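Local coordinates for protein lombricine kinase (Urechis caupo, PDB 3JPZ) that catalyses the reversible transfer of a phosphoryl group between ATP and the guanidino compound lombricine, as a member of the phosphagen kinase family, at residues 204-207 / 208-212; 237-240 / 241-244; 350-353 / 354-357. All coordinates share one frame; numbering follows the deposited sequence. Where two conformers were deposited one is given.

Interaction 1 (204-207 / 208-212); sequences IWHN and NEKTF
The side chains of Asn207 and Thr211 cross at about a right angle inside a tight hairpin loop, a worked example of how one amide side chain can organise a reversal of the chain. A type I turn runs from Asn207 to Lys210, and Lys210 then takes a left-handed backbone conformation, so that strand 203-207 passes into strand 212-216 running the other way; Asn207 N bonds to Phe212 O at 3.1 Å to pair the strand ends. The packed side is the inside of this loop, where the Asn207 side chain, its CG lodged between the backbone N and the carbonyl carbon (chi1 61°), lies across the turn. Its OD1 accepts Thr211 N at 2.9 Å, in the carbonyl plane and on a lone pair, while Phe212 N reaches the same OD1 at 3.2 Å from above that plane. ND2 in turn gives an in-plane bond to Thr211 OG1 at 3.0 Å and a second to the main-chain oxygen of Asp155. Asn207 O is gripped from opposite faces of its plane, by His206 ND1 at 2.6 Å and by Lys210 N at 3.1 Å. On the same face of the strand as Asn207, Trp205 brings CZ3 to the edge of the Phe212 ring, 3.8 Å from CD2. On an intermediate flank, Lys210 lies alongside His206 with CG 3.9 Å from CE1, then extends to a salt bridge with Asp177. The loose side is Asn208 and Glu209, both exposed, where a water links Asn208 OD1 to His206 O. With both ends of the amide bonded, its rotation is fixed and the N-H groups of Thr211 and Phe212, just past the turn, are taken up by a side chain; the bond from ND1 implies that this nitrogen of His206 carries a proton.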
loop_
_atom_site.group_PDB
_atom_site.type_symbol
_atom_site.label_atom_id
_atom_site.label_comp_id
_atom_site.label_asym_id
_atom_site.label_seq_id
_atom_site.Cartn_x
_atom_site.Cartn_y
_atom_site.Cartn_z
ATOM N N ILE A 204 -9.470 -5.824 19.495
ATOM C CA ILE A 204 -9.067 -7.025 20.188
ATOM C C ILE A 204 -10.073 -7.300 21.284
ATOM O O ILE A 204 -10.310 -6.455 22.141
ATOM C CB ILE A 204 -7.690 -6.844 20.828
ATOM C CG1 ILE A 204 -6.647 -6.505 19.757
ATOM C CG2 ILE A 204 -7.308 -8.094 21.602
ATOM C CD1 ILE A 204 -5.343 -5.971 20.319
ATOM N N TRP A 205 -10.677 -8.479 21.243
ATOM C CA TRP A 205 -11.550 -8.938 22.307
ATOM C C TRP A 205 -10.882 -10.131 22.955
ATOM O O TRP A 205 -10.143 -10.861 22.303
ATOM C CB TRP A 205 -12.903 -9.356 21.739
ATOM C CG TRP A 205 -13.900 -9.823 22.766
ATOM C CD1 TRP A 205 -14.884 -9.075 23.348
ATOM C CD2 TRP A 205 -14.023 -11.141 23.317
ATOM N NE1 TRP A 205 -15.606 -9.843 24.227
ATOM C CE2 TRP A 205 -15.100 -11.115 24.226
ATOM C CE3 TRP A 205 -13.327 -12.341 23.130
ATOM C CZ2 TRP A 205 -15.491 -12.235 24.947
ATOM C CZ3 TRP A 205 -13.720 -13.449 23.845
ATOM C CH2 TRP A 205 -14.791 -13.391 24.744
ATOM N N HIS A 206 -11.118 -10.320 24.245
ATOM C CA HIS A 206 -10.735 -11.563 24.892
ATOM C C HIS A 206 -11.502 -11.737 26.182
ATOM O O HIS A 206 -12.012 -10.769 26.751
ATOM C CB HIS A 206 -9.221 -11.625 25.144
ATOM C CG HIS A 206 -8.733 -10.671 26.189
ATOM N ND1 HIS A 206 -8.785 -10.951 27.535
ATOM C CD2 HIS A 206 -8.159 -9.450 26.081
ATOM C CE1 HIS A 206 -8.275 -9.940 28.216
ATOM N NE2 HIS A 206 -7.888 -9.015 27.356
ATOM N N ASN A 207 -11.586 -12.980 26.638
ATOM C CA ASN A 207 -12.244 -13.281 27.894
ATOM C C ASN A 207 -11.343 -12.934 29.066
ATOM O O ASN A 207 -10.158 -12.650 28.891
ATOM C CB ASN A 207 -12.643 -14.758 27.953
ATOM C CG ASN A 207 -11.454 -15.693 27.850
ATOM O OD1 ASN A 207 -10.298 -15.262 27.832
ATOM N ND2 ASN A 207 -11.736 -16.984 27.779
ATOM N N ASN A 208 -11.913 -12.971 30.263
ATOM C CA ASN A 208 -11.201 -12.585 31.472
ATOM C C ASN A 208 -10.011 -13.487 31.796
ATOM O O ASN A 208 -8.999 -13.016 32.314
ATOM C CB ASN A 208 -12.180 -12.561 32.641
ATOM C CG ASN A 208 -13.305 -11.571 32.424
ATOM O OD1 ASN A 208 -13.223 -10.721 31.542
ATOM N ND2 ASN A 208 -14.361 -11.679 33.221
ATOM N N GLU A 209 -10.131 -14.775 31.489
ATOM C CA GLU A 209 -9.067 -15.730 31.797
ATOM C C GLU A 209 -7.891 -15.582 30.841
ATOM O O GLU A 209 -6.796 -16.077 31.115
ATOM C CB GLU A 209 -9.592 -17.170 31.756
ATOM C CG GLU A 209 -10.451 -17.556 32.957
ATOM C CD GLU A 209 -10.774 -19.040 33.000
ATOM O OE1 GLU A 209 -9.830 -19.861 33.045
ATOM O OE2 GLU A 209 -11.975 -19.388 32.995
ATOM N N LYS A 210 -8.125 -14.895 29.725
ATOM C CA LYS A 210 -7.102 -14.708 28.696
ATOM C C LYS A 210 -6.748 -16.045 28.050
ATOM O O LYS A 210 -5.577 -16.385 27.871
ATOM C CB LYS A 210 -5.855 -14.042 29.281
ATOM C CG LYS A 210 -6.131 -12.684 29.921
ATOM C CD LYS A 210 -4.844 -11.925 30.213
ATOM C CE LYS A 210 -5.125 -10.548 30.791
ATOM N NZ LYS A 210 -3.959 -10.035 31.556
ATOM N N THR A 211 -7.785 -16.800 27.710
ATOM C CA THR A 211 -7.632 -18.093 27.051
ATOM C C THR A 211 -8.411 -18.122 25.742
ATOM O O THR A 211 -8.358 -19.099 25.003
ATOM C CB THR A 211 -8.175 -19.220 27.933
ATOM O OG1 THR A 211 -9.504 -18.887 28.349
ATOM C CG2 THR A 211 -7.297 -19.424 29.163
ATOM N N PHE A 212 -9.156 -17.053 25.473
ATOM C CA PHE A 212 -9.910 -16.934 24.235
ATOM C C PHE A 212 -9.763 -15.514 23.727
ATOM O O PHE A 212 -10.174 -14.560 24.385
ATOM C CB PHE A 212 -11.383 -17.274 24.465
ATOM C CG PHE A 212 -12.099 -17.720 23.224
ATOM C CD1 PHE A 212 -11.678 -18.841 22.529
ATOM C CD2 PHE A 212 -13.200 -17.020 22.756
ATOM C CE1 PHE A 212 -12.339 -19.252 21.393
ATOM C CE2 PHE A 212 -13.864 -17.427 21.620
ATOM C CZ PHE A 212 -13.435 -18.541 20.936
HETATM O O HOH W 1 -11.498 -9.395 29.470
#

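Interaction 2 (237-240 / 241-244)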
loop_
_atom_site.group_PDB
_atom_site.type_symbol
_atom_site.label_atom_id
_atom_site.label_comp_id
_atom_site.label_asym_id
_atom_site.label_seq_id
_atom_site.Cartn_x
_atom_site.Cartn_y
_atom_site.Cartn_z
ATOM N N PHE A 237 -9.031 -26.971 22.561
ATOM C CA PHE A 237 -9.903 -27.233 21.432
ATOM C C PHE A 237 -11.358 -27.149 21.896
ATOM O O PHE A 237 -12.225 -26.690 21.157
ATOM C CB PHE A 237 -9.604 -28.620 20.857
ATOM C CG PHE A 237 -10.350 -28.934 19.584
ATOM C CD1 PHE A 237 -10.336 -28.054 18.518
ATOM C CD2 PHE A 237 -11.039 -30.129 19.451
ATOM C CE1 PHE A 237 -11.007 -28.353 17.347
ATOM C CE2 PHE A 237 -11.713 -30.435 18.284
ATOM C CZ PHE A 237 -11.696 -29.546 17.231
ATOM N N GLU A 238 -11.614 -27.596 23.123
ATOM C CA GLU A 238 -12.977 -27.636 23.652
ATOM C C GLU A 238 -13.543 -26.234 23.739
ATOM O O GLU A 238 -14.699 -25.994 23.393
ATOM C CB GLU A 238 -13.004 -28.275 25.045
ATOM C CG GLU A 238 -14.420 -28.526 25.586
ATOM C CD GLU A 238 -15.126 -27.268 26.100
ATOM O OE1 GLU A 238 -14.445 -26.317 26.561
ATOM O OE2 GLU A 238 -16.378 -27.245 26.058
ATOM N N ARG A 239 -12.722 -25.318 24.233
ATOM C CA ARG A 239 -13.098 -23.919 24.350
ATOM C C ARG A 239 -13.192 -23.317 22.958
ATOM O O ARG A 239 -14.090 -22.551 22.655
ATOM C CB ARG A 239 -12.062 -23.171 25.196
ATOM C CG ARG A 239 -12.168 -21.654 25.155
ATOM C CD ARG A 239 -11.288 -21.014 26.225
ATOM N NE ARG A 239 -11.735 -21.362 27.571
ATOM C CZ ARG A 239 -11.103 -22.202 28.385
ATOM N NH1 ARG A 239 -9.972 -22.786 28.004
ATOM N NH2 ARG A 239 -11.601 -22.451 29.589
ATOM N N PHE A 240 -12.241 -23.687 22.115
ATOM C CA PHE A 240 -12.191 -23.241 20.737
ATOM C C PHE A 240 -13.532 -23.454 20.025
ATOM O O PHE A 240 -14.133 -22.516 19.509
ATOM C CB PHE A 240 -11.076 -24.025 20.046
ATOM C CG PHE A 240 -10.873 -23.684 18.609
ATOM C CD1 PHE A 240 -10.132 -22.569 18.241
ATOM C CD2 PHE A 240 -11.374 -24.512 17.618
ATOM C CE1 PHE A 240 -9.919 -22.271 16.903
ATOM C CE2 PHE A 240 -11.163 -24.221 16.289
ATOM C CZ PHE A 240 -10.433 -23.092 15.930
ATOM N N GLY A 241 -13.996 -24.698 20.004
ATOM C CA GLY A 241 -15.230 -25.041 19.323
ATOM C C GLY A 241 -16.452 -24.511 20.048
ATOM O O GLY A 241 -17.429 -24.111 19.427
ATOM N N ARG A 242 -16.399 -24.520 21.372
ATOM C CA ARG A 242 -17.488 -23.985 22.173
ATOM C C ARG A 242 -17.666 -22.500 21.868
ATOM O O ARG A 242 -18.782 -22.019 21.685
ATOM C CB ARG A 242 -17.199 -24.195 23.659
ATOM C CG ARG A 242 -18.228 -23.566 24.584
ATOM C CD ARG A 242 -18.230 -24.249 25.945
ATOM N NE ARG A 242 -16.896 -24.291 26.540
ATOM C CZ ARG A 242 -16.313 -23.258 27.137
ATOM N NH1 ARG A 242 -16.942 -22.094 27.207
ATOM N NH2 ARG A 242 -15.099 -23.387 27.655
ATOM N N GLY A 243 -16.552 -21.783 21.797
ATOM C CA GLY A 243 -16.575 -20.361 21.514
ATOM C C GLY A 243 -17.051 -20.061 20.103
ATOM O O GLY A 243 -17.846 -19.149 19.884
ATOM N N LEU A 244 -16.570 -20.832 19.138
ATOM C CA LEU A 244 -16.904 -20.567 17.752
ATOM C C LEU A 244 -18.402 -20.732 17.550
ATOM O O LEU A 244 -19.060 -19.851 16.999
ATOM C CB LEU A 244 -16.137 -21.504 16.827
ATOM C CG LEU A 244 -14.715 -21.052 16.480
ATOM C CD1 LEU A 244 -13.920 -22.204 15.890
ATOM C CD2 LEU A 244 -14.733 -19.864 15.529
#
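The helix 233-252 carries a textbook i to i+4 ion pair, Glu238 with Arg242, one turn apart, and on another side of the same helix an i to i+4 apolar pair, Phe240 with Leu244. In the ion pair the guanidinium approaches side-on. NE lies 3.0 Å from Glu238 OE2 and also donates to OE1, while NH2 donates to OE1 at 3.2 Å. Both oxygens use their syn lone pairs, and the carboxylate sits at the guanidinium edge with the two planes only 22° apart, the near-coplanar arrangement expected of a two-nitrogen grip. Each chain must fold to achieve this: Glu238 bends at chi2 (-77°) and leans toward the next turn, and Arg242 bends at chi3 and comes back to meet it. Arg239 crosses close by, its CB 3.9 Å from Arg242 NH2. Arg242 NH1 forms a salt bridge with Asp155 and, in the conformer given, Arg239 NH2 also bridges to Asp155, so that the two positive groups converge on one anion. On the apolar side, a methyl of Leu244 rests on the Phe240 ring as a CH-pi contact, CD1 standing 3.7 Å from the ring centroid, displaced toward CE2, to which it comes within 3.4 Å. Backbone bonds of the regular helical pattern join the turns throughout, that from Gly243 N to Arg239 O measuring 2.7 Å. Within the fold, the helix lies against the large antiparallel sheet. Phe240 packs on Ile118 and Thr120 of strand 113-122 and Leu244 on Val224 of strand 222-229, while Phe237 reaches across to Val337 on helix 333-355.

Interaction 3 (350-353 / 354-357); sequences MEQA and LEAG
The carboxylates of Glu351 and Glu355, one helical turn apart, do not stack: their planes are turned 80° against each other and the side chains cross at about a right angle. What Glu355 offers to its neighbour is an oxygen, OE2, which lies 3.8 Å from Glu351 CG and 3.9 Å from Glu351 OE2. Such proximity of like charges would raise the cost of ionising both groups, although nearby donors probably offset it. A water bridges the two OE2 atoms, but its 2.4 Å separation from Glu355 OE2 is so short that this bridge is doubtful. The amide of Gln352 is inclined 51° to the Glu355 carboxylate, whose OE1 lies 3.5 Å from Gln352 CA; a second water joins this OE1 to Gln352 O. With CG anti to the carbonyl carbon (chi1 -74°) and the chain extended beyond it, Glu355 lies back over the preceding turn, its CG 3.2 Å from Glu351 O. All this happens at the C-terminal end of helix 333-355, which finishes in a Schellman motif. Gly357 is the residue that leaves the helix, with a positive phi, and its N turns back to Leu354 O at 2.9 Å. Ala356 N bonds to Gln352 O and only weakly to Ala353 O. Both carboxylates are also bonded outside this last turn: the two oxygens of Glu351 accept the backbone N-H groups of Gln288 and Leu289, and Glu355 OE1 is bonded to the hydroxyl of Tyr112. Leu354 packs against Gln288 and Ile360.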
loop_
_atom_site.group_PDB
_atom_site.type_symbol
_atom_site.label_atom_id
_atom_site.label_comp_id
_atom_site.label_asym_id
_atom_site.label_seq_id
_atom_site.Cartn_x
_atom_site.Cartn_y
_atom_site.Cartn_z
ATOM N N MET A 350 10.734 -39.211 21.244
ATOM C CA MET A 350 12.106 -39.205 20.746
ATOM C C MET A 350 12.986 -38.412 21.689
ATOM O O MET A 350 14.137 -38.773 21.932
ATOM C CB MET A 350 12.171 -38.589 19.356
ATOM C CG MET A 350 11.409 -39.349 18.302
ATOM S SD MET A 350 11.363 -38.410 16.767
ATOM C CE MET A 350 10.658 -39.612 15.657
ATOM N N GLU A 351 12.443 -37.320 22.218
ATOM C CA GLU A 351 13.194 -36.491 23.145
ATOM C C GLU A 351 13.602 -37.338 24.345
ATOM O O GLU A 351 14.766 -37.353 24.731
ATOM C CB GLU A 351 12.366 -35.284 23.594
ATOM C CG GLU A 351 13.105 -34.319 24.496
ATOM C CD GLU A 351 14.380 -33.773 23.872
ATOM O OE1 GLU A 351 14.401 -33.466 22.659
ATOM O OE2 GLU A 351 15.366 -33.634 24.614
ATOM N N GLN A 352 12.644 -38.071 24.907
ATOM C CA GLN A 352 12.889 -38.856 26.113
ATOM C C GLN A 352 13.880 -39.968 25.820
ATOM O O GLN A 352 14.784 -40.227 26.616
ATOM C CB GLN A 352 11.577 -39.416 26.670
ATOM C CG GLN A 352 10.639 -38.320 27.132
ATOM C CD GLN A 352 9.229 -38.797 27.437
ATOM O OE1 GLN A 352 8.677 -39.678 26.768
ATOM N NE2 GLN A 352 8.627 -38.191 28.443
ATOM N N ALA A 353 13.710 -40.611 24.669
ATOM C CA ALA A 353 14.636 -41.634 24.212
ATOM C C ALA A 353 16.072 -41.125 24.220
ATOM O O ALA A 353 16.970 -41.813 24.697
ATOM C CB ALA A 353 14.259 -42.096 22.820
ATOM N N LEU A 354 16.276 -39.925 23.681
ATOM C CA LEU A 354 17.599 -39.316 23.599
ATOM C C LEU A 354 18.100 -38.885 24.972
ATOM O O LEU A 354 19.296 -38.932 25.244
ATOM C CB LEU A 354 17.565 -38.097 22.673
ATOM C CG LEU A 354 17.220 -38.373 21.210
ATOM C CD1 LEU A 354 16.909 -37.079 20.476
ATOM C CD2 LEU A 354 18.362 -39.121 20.530
ATOM N N GLU A 355 17.179 -38.442 25.821
ATOM C CA GLU A 355 17.512 -38.073 27.191
ATOM C C GLU A 355 18.079 -39.282 27.921
ATOM O O GLU A 355 18.925 -39.145 28.804
ATOM C CB GLU A 355 16.271 -37.566 27.933
ATOM C CG GLU A 355 15.820 -36.180 27.530
ATOM C CD GLU A 355 14.490 -35.793 28.172
ATOM O OE1 GLU A 355 13.792 -36.690 28.676
ATOM O OE2 GLU A 355 14.147 -34.597 28.186
ATOM N N ALA A 356 17.606 -40.466 27.542
ATOM C CA ALA A 356 18.056 -41.707 28.159
ATOM C C ALA A 356 19.303 -42.250 27.466
ATOM O O ALA A 356 19.845 -43.271 27.872
ATOM C CB ALA A 356 16.948 -42.738 28.126
ATOM N N GLY A 357 19.745 -41.563 26.417
ATOM C CA GLY A 357 20.935 -41.958 25.685
ATOM C C GLY A 357 20.674 -43.065 24.682
ATOM O O GLY A 357 21.571 -43.841 24.362
HETATM O O HOH W 2 15.249 -32.766 27.083
HETATM O O HOH W 3 13.806 -39.717 29.339
#

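How the interactions relate
Followed from the N terminus, the three contacts come in series, none nested in or crossing another. Interaction 1 closes the short loop of a hairpin near one edge of the large sheet; interactions 2 and 3 close no loop, each joining successive turns of a helix. Interactions 1 and 2 are physical neighbours: Phe212 packs against Arg239, Phe240 and Gly243, and Thr211 OG1 comes 3.4 Å from Arg239 NE. Asp155 ties them further, meeting Asn207 through its main-chain oxygen and Arg242, and Arg239 in the conformer given, through its carboxylate. Interaction 3 stands apart, its centre about 34 Å from that of interaction 2, at the far end of helix 333-355, an earlier part of which Phe237 touches.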